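PDB 3X17: endoglucanase from Uncultured bacterium, which probably cleaves internal beta-1,4-glucosidic bonds of cellulose, as a glycoside hydrolase of family 9 that carries an N-terminal Ig-like domain. Local coordinates for residues Y121-S126 and P548-A553; F234-P239 and R265-I270; A33-A38 and P47-T52. All blocks are in the same frame, centred on the assembly; numbering follows the deposited sequence.

Overall arrangement
From the N terminus the chain first builds the Ig-like domain, where interaction 3 closes a short loop between strand 32-37 and the loop leading into strand 52-57. The catalytic domain follows, an (alpha/alpha)6 barrel, and its first helix opens interaction 1, which closes only when helix 543-558 packs back against helix 115-130. Nested inside that long loop, interaction 2 brings the end of helix 221-235 against strand 265-271. Interactions 1 and 2 thus belong to one domain, with centres 28 Å apart. Interactions 2 and 3 lie on opposite sides of the chain's centre, with about 41 Å between nearest atoms.

Interaction 1. Residues Y121-S126 and P548-A553; sequences YAAARS and PLVFVA
V550 sets one methyl against the backbone of A124, and CB of A123 touches both that methyl and the end of L549. Starting at CB of V550, the side chain splits into two branches, and the one that crosses to residues 121-126 is CG2. It stands anti to the carbonyl carbon and beside the backbone N, which turns it out toward the other helix, where V550 CG2 comes within 3.6 Å of N of A124. V550 CG2 also lies 3.8 Å from CA of A124 and, a little farther along, 4.1 Å from its CB. V550 CG2 meets CB of A123 as well, at 3.8 Å. With CG anti to the backbone N (chi1 175°), L549 extends toward the same alanine, and its CD2 reaches CB of A123 at 3.8 Å. CB of A123 therefore touches two branched side chains from successive residues of the other helix.

The two helix segments run nearly antiparallel, at 148°, with axes 9.1 Å apart at closest approach. They belong to helices 115-130 and 543-558, the first and last of the chain, so this contact joins the beginning and the end of the (alpha/alpha)6 barrel. Beyond it, V550 also leans on L194 of helix 184-200, while L549 packs on L440 and L466.

A polar tie runs beside the methyls. The carbonyl O of A123 accepts a 2.8 Å bond from OG of S126, the hydroxyl standing above the carbonyl plane, and it also takes ND2 of N546 from the last helix. Between the two segments themselves there is no hydrogen bond: small alanines meet the methyls of the branched V550 and L549, so this part of the interface depends on shape and the burial of apolar surface.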
loop_
_atom_site.group_PDB
_atom_site.type_symbol
_atom_site.label_atom_id
_atom_site.label_comp_id
_atom_site.label_asym_id
_atom_site.label_seq_id
_atom_site.Cartn_x
_atom_site.Cartn_y
_atom_site.Cartn_z
ATOM N N TYR A 121 -12.308 3.418 -4.191
ATOM C CA TYR A 121 -12.572 4.861 -4.161
ATOM C C TYR A 121 -11.892 5.522 -2.957
ATOM O O TYR A 121 -11.214 6.528 -3.087
ATOM C CB TYR A 121 -14.088 5.108 -4.096
ATOM C CG TYR A 121 -14.493 6.566 -4.001
ATOM C CD1 TYR A 121 -14.563 7.366 -5.134
ATOM C CD2 TYR A 121 -14.868 7.130 -2.782
ATOM C CE1 TYR A 121 -14.931 8.715 -5.047
ATOM C CE2 TYR A 121 -15.281 8.476 -2.682
ATOM C CZ TYR A 121 -15.324 9.250 -3.827
ATOM O OH TYR A 121 -15.710 10.570 -3.754
ATOM N N ALA A 122 -12.141 4.982 -1.773
ATOM C CA ALA A 122 -11.723 5.652 -0.566
ATOM C C ALA A 122 -10.189 5.638 -0.533
ATOM O O ALA A 122 -9.546 6.627 -0.161
ATOM C CB ALA A 122 -12.298 4.913 0.668
ATOM N N ALA A 123 -9.616 4.484 -0.857
ATOM C CA ALA A 123 -8.176 4.313 -0.758
ATOM C C ALA A 123 -7.473 5.190 -1.750
ATOM O O ALA A 123 -6.433 5.726 -1.440
ATOM C CB ALA A 123 -7.785 2.853 -0.991
ATOM N N ALA A 124 -7.948 5.193 -2.995
ATOM C CA ALA A 124 -7.365 6.033 -4.041
ATOM C C ALA A 124 -7.548 7.536 -3.755
ATOM O O ALA A 124 -6.630 8.335 -3.954
ATOM C CB ALA A 124 -7.940 5.674 -5.402
ATOM N N ARG A 125 -8.740 7.939 -3.348
ATOM C CA ARG A 125 -9.019 9.345 -3.116
ATOM C C ARG A 125 -8.287 9.909 -1.911
ATOM O O ARG A 125 -8.089 11.063 -1.817
ATOM C CB ARG A 125 -10.516 9.694 -3.073
ATOM C CG ARG A 125 -10.790 11.125 -3.593
ATOM C CD ARG A 125 -12.244 11.536 -3.883
ATOM N NE ARG A 125 -12.769 12.091 -2.683
ATOM C CZ ARG A 125 -13.068 13.344 -2.455
ATOM N NH1 ARG A 125 -13.001 14.247 -3.383
ATOM N NH2 ARG A 125 -13.462 13.655 -1.272
ATOM N N SER A 126 -7.862 9.055 -1.012
ATOM C CA SER A 126 -7.099 9.490 0.144
ATOM C C SER A 126 -5.822 10.244 -0.246
ATOM O O SER A 126 -5.445 11.190 0.433
ATOM C CB SER A 126 -6.789 8.292 1.053
ATOM O OG SER A 126 -5.693 7.542 0.581
ATOM N N PRO A 548 -0.354 -0.651 -2.281
ATOM C CA PRO A 548 -0.772 -2.023 -2.581
ATOM C C PRO A 548 -2.240 -2.258 -2.226
ATOM O O PRO A 548 -2.865 -3.174 -2.772
ATOM C CB PRO A 548 0.157 -2.887 -1.694
ATOM C CG PRO A 548 0.580 -1.957 -0.573
ATOM C CD PRO A 548 0.672 -0.593 -1.219
ATOM N N LEU A 549 -2.786 -1.460 -1.306
ATOM C CA LEU A 549 -4.222 -1.507 -1.045
ATOM C C LEU A 549 -5.039 -1.142 -2.293
ATOM O O LEU A 549 -5.999 -1.826 -2.633
ATOM C CB LEU A 549 -4.623 -0.632 0.164
ATOM C CG LEU A 549 -6.126 -0.506 0.447
ATOM C CD1 LEU A 549 -6.814 -1.876 0.659
ATOM C CD2 LEU A 549 -6.427 0.460 1.624
ATOM N N VAL A 550 -4.707 -0.037 -2.924
ATOM C CA VAL A 550 -5.358 0.339 -4.172
ATOM C C VAL A 550 -5.156 -0.762 -5.231
ATOM O O VAL A 550 -6.096 -1.101 -5.935
ATOM C CB VAL A 550 -4.809 1.688 -4.734
ATOM C CG1 VAL A 550 -5.203 1.878 -6.224
ATOM C CG2 VAL A 550 -5.321 2.859 -3.898
ATOM N N PHE A 551 -3.958 -1.364 -5.292
ATOM C CA PHE A 551 -3.719 -2.468 -6.239
ATOM C C PHE A 551 -4.624 -3.682 -6.018
ATOM O O PHE A 551 -5.345 -4.118 -6.935
ATOM C CB PHE A 551 -2.246 -2.889 -6.267
ATOM C CG PHE A 551 -1.932 -3.930 -7.327
ATOM C CD1 PHE A 551 -2.082 -5.284 -7.061
ATOM C CD2 PHE A 551 -1.521 -3.547 -8.597
ATOM C CE1 PHE A 551 -1.796 -6.238 -8.027
ATOM C CE2 PHE A 551 -1.249 -4.492 -9.568
ATOM C CZ PHE A 551 -1.371 -5.842 -9.277
ATOM N N VAL A 552 -4.653 -4.182 -4.789
ATOM C CA VAL A 552 -5.394 -5.403 -4.523
ATOM C C VAL A 552 -6.899 -5.154 -4.614
ATOM O O VAL A 552 -7.630 -5.940 -5.225
ATOM C CB VAL A 552 -4.981 -6.078 -3.185
ATOM C CG1 VAL A 552 -5.739 -7.380 -2.994
ATOM C CG2 VAL A 552 -3.493 -6.378 -3.200
ATOM N N ALA A 553 -7.319 -3.967 -4.181
ATOM C CA ALA A 553 -8.716 -3.600 -4.222
ATOM C C ALA A 553 -9.168 -3.493 -5.682
ATOM O O ALA A 553 -10.298 -3.911 -6.031
ATOM C CB ALA A 553 -8.942 -2.285 -3.497
#

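Interaction 2. Residues F234-P239 and R265-I270; sequences FRMQRP and RYVYRI
The guanidinium of R238 is the flat group of this contact, and one of its faces is covered by I270, whose CG2 stands 3.6 Å above the plane, displaced toward the rim. NH2 of R238 is also the nitrogen nearest to CG1 of I270, at 3.7 Å, and the two side chains cross at about a right angle. NH1 of R238 forms a salt bridge to D240, while NH2 makes a long, weak ion pair with D159. The arginine starts with CG anti to the backbone N (chi1 -164°), then bends at chi2 and chi3, which brings the head round over the isoleucine.

Farther back, just past the end of helix 221-235, M236 slides alongside V267 in the opposite direction, its CE 4.2 Å from CG1 of the valine. Y244, on the neighbouring antiparallel strand 243-249, touches all four of these side chains and also pairs with the backbone of M236, joining the helix end to the small sheet.

Replacing R238 by a leucine would probably cost D240 this salt bridge and I270 the flat group that lies over its CG2. The cation thus does two jobs, its NH1 serving a carboxylate while its flat side rests on aliphatic carbon. No hydrogen bond links the two segments; they meet through that guanidinium face and one methyl-methyl contact.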
loop_
_atom_site.group_PDB
_atom_site.type_symbol
_atom_site.label_atom_id
_atom_site.label_comp_id
_atom_site.label_asym_id
_atom_site.label_seq_id
_atom_site.Cartn_x
_atom_site.Cartn_y
_atom_site.Cartn_z
ATOM N N PHE A 234 9.587 15.666 -10.588
ATOM C CA PHE A 234 10.284 16.566 -11.504
ATOM C C PHE A 234 10.975 17.711 -10.732
ATOM O O PHE A 234 12.134 18.032 -11.002
ATOM C CB PHE A 234 9.342 17.168 -12.571
ATOM C CG PHE A 234 8.785 16.159 -13.547
ATOM C CD1 PHE A 234 9.576 15.115 -14.040
ATOM C CD2 PHE A 234 7.491 16.312 -14.043
ATOM C CE1 PHE A 234 9.038 14.177 -14.931
ATOM C CE2 PHE A 234 6.984 15.441 -15.018
ATOM C CZ PHE A 234 7.750 14.361 -15.445
ATOM N N ARG A 235 10.265 18.320 -9.783
ATOM C CA ARG A 235 10.812 19.493 -9.065
ATOM C C ARG A 235 11.956 19.052 -8.153
ATOM O O ARG A 235 12.758 19.881 -7.715
ATOM C CB ARG A 235 9.715 20.213 -8.272
ATOM C CG ARG A 235 8.476 20.642 -9.115
ATOM C CD ARG A 235 7.315 21.167 -8.242
ATOM N NE ARG A 235 6.109 21.362 -9.048
ATOM C CZ ARG A 235 4.993 20.608 -9.004
ATOM N NH1 ARG A 235 4.750 19.734 -8.017
ATOM N NH2 ARG A 235 4.048 20.818 -9.906
ATOM N N MET A 236 11.993 17.760 -7.822
ATOM C CA MET A 236 13.061 17.190 -6.986
ATOM C C MET A 236 14.270 16.716 -7.811
ATOM O O MET A 236 15.196 16.075 -7.286
ATOM C CB MET A 236 12.525 16.035 -6.146
ATOM C CG MET A 236 11.580 16.449 -5.008
ATOM S SD MET A 236 12.390 17.529 -3.775
ATOM C CE MET A 236 13.125 16.309 -2.637
ATOM N N GLN A 237 14.244 17.006 -9.103
ATOM C CA GLN A 237 15.312 16.588 -9.973
ATOM C C GLN A 237 16.249 17.737 -10.338
ATOM O O GLN A 237 15.843 18.787 -10.811
ATOM C CB GLN A 237 14.803 15.870 -11.240
ATOM C CG GLN A 237 15.920 15.095 -11.976
ATOM C CD GLN A 237 15.468 14.484 -13.317
ATOM O OE1 GLN A 237 14.561 15.007 -13.980
ATOM N NE2 GLN A 237 16.119 13.381 -13.726
ATOM N N ARG A 238 17.527 17.429 -10.274
ATOM C CA ARG A 238 18.583 18.387 -10.493
ATOM C C ARG A 238 18.950 18.258 -11.974
ATOM O O ARG A 238 18.758 17.185 -12.556
ATOM C CB ARG A 238 19.722 17.924 -9.596
ATOM C CG ARG A 238 20.797 18.878 -9.334
ATOM C CD ARG A 238 22.060 18.060 -9.244
ATOM N NE ARG A 238 22.387 17.779 -7.878
ATOM C CZ ARG A 238 23.418 17.034 -7.493
ATOM N NH1 ARG A 238 24.109 16.302 -8.367
ATOM N NH2 ARG A 238 23.710 16.993 -6.212
ATOM N N PRO A 239 19.465 19.335 -12.600
ATOM C CA PRO A 239 19.565 19.268 -14.052
ATOM C C PRO A 239 20.490 18.169 -14.564
ATOM O O PRO A 239 20.394 17.780 -15.731
ATOM C CB PRO A 239 20.128 20.651 -14.429
ATOM C CG PRO A 239 19.622 21.546 -13.349
ATOM C CD PRO A 239 19.722 20.700 -12.096
ATOM N N ARG A 265 11.445 24.746 5.328
ATOM C CA ARG A 265 11.611 23.355 4.899
ATOM C C ARG A 265 12.750 23.219 3.906
ATOM O O ARG A 265 12.930 24.077 3.043
ATOM C CB ARG A 265 10.321 22.804 4.296
ATOM C CG ARG A 265 9.122 22.970 5.223
ATOM C CD ARG A 265 8.388 21.665 5.431
ATOM N NE ARG A 265 7.695 21.211 4.217
ATOM C CZ ARG A 265 6.926 20.128 4.204
ATOM N NH1 ARG A 265 6.787 19.427 5.320
ATOM N NH2 ARG A 265 6.252 19.783 3.128
ATOM N N TYR A 266 13.482 22.116 4.028
ATOM C CA TYR A 266 14.763 21.914 3.357
ATOM C C TYR A 266 14.719 20.733 2.411
ATOM O O TYR A 266 14.005 19.755 2.642
ATOM C CB TYR A 266 15.891 21.679 4.363
ATOM C CG TYR A 266 16.203 22.902 5.189
ATOM C CD1 TYR A 266 17.014 23.922 4.689
ATOM C CD2 TYR A 266 15.623 23.070 6.438
ATOM C CE1 TYR A 266 17.269 25.068 5.448
ATOM C CE2 TYR A 266 15.845 24.217 7.186
ATOM C CZ TYR A 266 16.679 25.202 6.698
ATOM O OH TYR A 266 16.872 26.325 7.465
ATOM N N VAL A 267 15.489 20.849 1.340
ATOM C CA VAL A 267 15.593 19.805 0.335
ATOM C C VAL A 267 16.894 19.080 0.613
ATOM O O VAL A 267 17.961 19.685 0.595
ATOM C CB VAL A 267 15.634 20.433 -1.072
ATOM C CG1 VAL A 267 15.901 19.381 -2.148
ATOM C CG2 VAL A 267 14.338 21.195 -1.316
ATOM N N TYR A 268 16.776 17.824 1.018
ATOM C CA TYR A 268 17.929 17.038 1.447
ATOM C C TYR A 268 18.675 16.465 0.242
ATOM O O TYR A 268 18.169 16.501 -0.882
ATOM C CB TYR A 268 17.463 15.943 2.398
ATOM C CG TYR A 268 17.035 16.483 3.755
ATOM C CD1 TYR A 268 15.849 17.192 3.894
ATOM C CD2 TYR A 268 17.906 16.448 4.842
ATOM C CE1 TYR A 268 15.473 17.716 5.097
ATOM C CE2 TYR A 268 17.533 16.977 6.062
ATOM C CZ TYR A 268 16.319 17.605 6.177
ATOM O OH TYR A 268 15.954 18.178 7.361
ATOM N N ARG A 269 19.862 15.916 0.487
ATOM C CA ARG A 269 20.832 15.667 -0.562
ATOM C C ARG A 269 20.387 14.515 -1.462
ATOM O O ARG A 269 19.602 13.662 -1.045
ATOM C CB ARG A 269 22.175 15.308 0.067
ATOM C CG ARG A 269 22.164 13.917 0.725
ATOM C CD ARG A 269 23.468 13.615 1.423
ATOM N NE ARG A 269 23.752 14.596 2.456
ATOM C CZ ARG A 269 24.976 14.915 2.863
ATOM N NH1 ARG A 269 26.043 14.288 2.361
ATOM N NH2 ARG A 269 25.129 15.840 3.804
ATOM N N ILE A 270 20.891 14.499 -2.695
ATOM C CA ILE A 270 20.529 13.453 -3.636
ATOM C C ILE A 270 20.972 12.065 -3.158
ATOM O O ILE A 270 21.927 11.919 -2.385
ATOM C CB ILE A 270 21.086 13.698 -5.033
ATOM C CG1 ILE A 270 22.618 13.710 -5.016
ATOM C CG2 ILE A 270 20.535 15.005 -5.622
ATOM C CD1 ILE A 270 23.290 12.493 -5.677
#

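Interaction 3. Residues A33-A38 and P47-T52; sequences AVLALA and PGWTPT
L35 makes the close part of this contact with one methyl: its CD2 lies 3.7 Å from CG and 3.8 Å from CB of P51. The leucine has CG anti to the backbone N (chi1 176°), which extends the side chain from strand 32-37 toward the proline ring. P51 in turn lays CG over a face of the W49 indole, 3.3 Å above the plane and near the rim, in CH-pi fashion. CD2 of L35 reaches the same indole more loosely, 4.4 Å from CH2 of W49 and at an oblique slant.

All of this belongs to the N-terminal Ig-like domain, where residues 47-52 lead into strand 52-57 of the sheet. Y84, on the strand paired with 32-37, meets W49 edge-to-face, and M69 of strand 63-74 touches both L35 and P51.

Toward solvent the grip slackens. W49 is only partly buried, and P47, G48 and T50 are exposed. G48 turns the chain with a positive phi of 87°, and its carbonyl O takes a 3.0 Å hydrogen bond from OG1 of T50, which sits well above the carbonyl plane.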
loop_
_atom_site.group_PDB
_atom_site.type_symbol
_atom_site.label_atom_id
_atom_site.label_comp_id
_atom_site.label_asym_id
_atom_site.label_seq_id
_atom_site.Cartn_x
_atom_site.Cartn_y
_atom_site.Cartn_z
ATOM N N ALA A 33 -16.161 -16.450 7.279
ATOM C CA ALA A 33 -16.371 -15.898 8.612
ATOM C C ALA A 33 -15.618 -16.757 9.614
ATOM O O ALA A 33 -15.458 -17.972 9.433
ATOM C CB ALA A 33 -17.874 -15.849 8.967
ATOM N N VAL A 34 -15.016 -16.108 10.588
ATOM C CA VAL A 34 -14.062 -16.798 11.428
ATOM C C VAL A 34 -14.550 -16.610 12.838
ATOM O O VAL A 34 -14.834 -15.483 13.254
ATOM C CB VAL A 34 -12.632 -16.254 11.256
ATOM C CG1 VAL A 34 -11.691 -16.814 12.313
ATOM C CG2 VAL A 34 -12.108 -16.561 9.860
ATOM N N LEU A 35 -14.770 -17.736 13.513
ATOM C CA LEU A 35 -15.131 -17.756 14.918
ATOM C C LEU A 35 -13.856 -17.926 15.738
ATOM O O LEU A 35 -13.189 -18.946 15.650
ATOM C CB LEU A 35 -16.079 -18.933 15.198
ATOM C CG LEU A 35 -16.439 -19.111 16.687
ATOM C CD1 LEU A 35 -17.339 -17.960 17.151
ATOM C CD2 LEU A 35 -17.128 -20.462 16.936
ATOM N N ALA A 36 -13.482 -16.901 16.487
ATOM C CA ALA A 36 -12.273 -17.000 17.291
ATOM C C ALA A 36 -12.674 -17.113 18.743
ATOM O O ALA A 36 -13.383 -16.257 19.252
ATOM C CB ALA A 36 -11.363 -15.789 17.072
ATOM N N LEU A 37 -12.189 -18.157 19.409
ATOM C CA LEU A 37 -12.428 -18.335 20.843
ATOM C C LEU A 37 -11.513 -17.464 21.697
ATOM O O LEU A 37 -10.308 -17.360 21.440
ATOM C CB LEU A 37 -12.253 -19.801 21.245
ATOM C CG LEU A 37 -13.261 -20.780 20.663
ATOM C CD1 LEU A 37 -12.969 -22.207 21.146
ATOM C CD2 LEU A 37 -14.672 -20.343 21.034
ATOM N N ALA A 38 -12.068 -16.957 22.772
ATOM C CA ALA A 38 -11.305 -16.430 23.881
ATOM C C ALA A 38 -9.975 -17.130 24.158
ATOM O O ALA A 38 -9.943 -18.321 24.431
ATOM C CB ALA A 38 -12.129 -16.553 25.110
ATOM N N PRO A 47 -14.956 -32.553 22.608
ATOM C CA PRO A 47 -14.674 -33.236 21.355
ATOM C C PRO A 47 -15.952 -33.345 20.549
ATOM O O PRO A 47 -16.989 -33.726 21.107
ATOM C CB PRO A 47 -14.244 -34.637 21.808
ATOM C CG PRO A 47 -13.640 -34.433 23.147
ATOM C CD PRO A 47 -14.326 -33.220 23.762
ATOM N N GLY A 48 -15.886 -32.945 19.277
ATOM C CA GLY A 48 -16.985 -33.109 18.332
ATOM C C GLY A 48 -17.972 -31.954 18.369
ATOM O O GLY A 48 -18.883 -31.873 17.544
ATOM N N TRP A 49 -17.797 -31.051 19.320
ATOM C CA TRP A 49 -18.597 -29.834 19.314
ATOM C C TRP A 49 -18.475 -29.066 18.000
ATOM O O TRP A 49 -17.380 -28.899 17.465
ATOM C CB TRP A 49 -18.253 -28.919 20.477
ATOM C CG TRP A 49 -19.068 -27.664 20.453
ATOM C CD1 TRP A 49 -20.424 -27.566 20.550
ATOM C CD2 TRP A 49 -18.590 -26.341 20.214
ATOM N NE1 TRP A 49 -20.820 -26.252 20.426
ATOM C CE2 TRP A 49 -19.709 -25.481 20.221
ATOM C CE3 TRP A 49 -17.321 -25.793 20.018
ATOM C CZ2 TRP A 49 -19.596 -24.108 20.036
ATOM C CZ3 TRP A 49 -17.213 -24.419 19.850
ATOM C CH2 TRP A 49 -18.342 -23.601 19.835
ATOM N N THR A 50 -19.614 -28.596 17.493
ATOM C CA THR A 50 -19.653 -27.892 16.233
ATOM C C THR A 50 -20.570 -26.677 16.268
ATOM O O THR A 50 -21.790 -26.798 16.457
ATOM C CB THR A 50 -20.073 -28.812 15.093
ATOM O OG1 THR A 50 -19.359 -30.046 15.204
ATOM C CG2 THR A 50 -19.729 -28.192 13.789
ATOM N N PRO A 51 -19.987 -25.493 16.057
ATOM C CA PRO A 51 -20.718 -24.237 16.061
ATOM C C PRO A 51 -21.562 -24.116 14.815
ATOM O O PRO A 51 -21.125 -24.520 13.747
ATOM C CB PRO A 51 -19.603 -23.188 16.024
ATOM C CG PRO A 51 -18.418 -23.888 16.576
ATOM C CD PRO A 51 -18.533 -25.294 16.094
ATOM N N THR A 52 -22.776 -23.595 14.948
ATOM C CA THR A 52 -23.585 -23.288 13.767
ATOM C C THR A 52 -23.623 -21.794 13.463
ATOM O O THR A 52 -23.910 -20.980 14.337
ATOM C CB THR A 52 -25.020 -23.834 13.896
ATOM O OG1 THR A 52 -24.974 -25.262 13.905
ATOM C CG2 THR A 52 -25.878 -23.381 12.732
#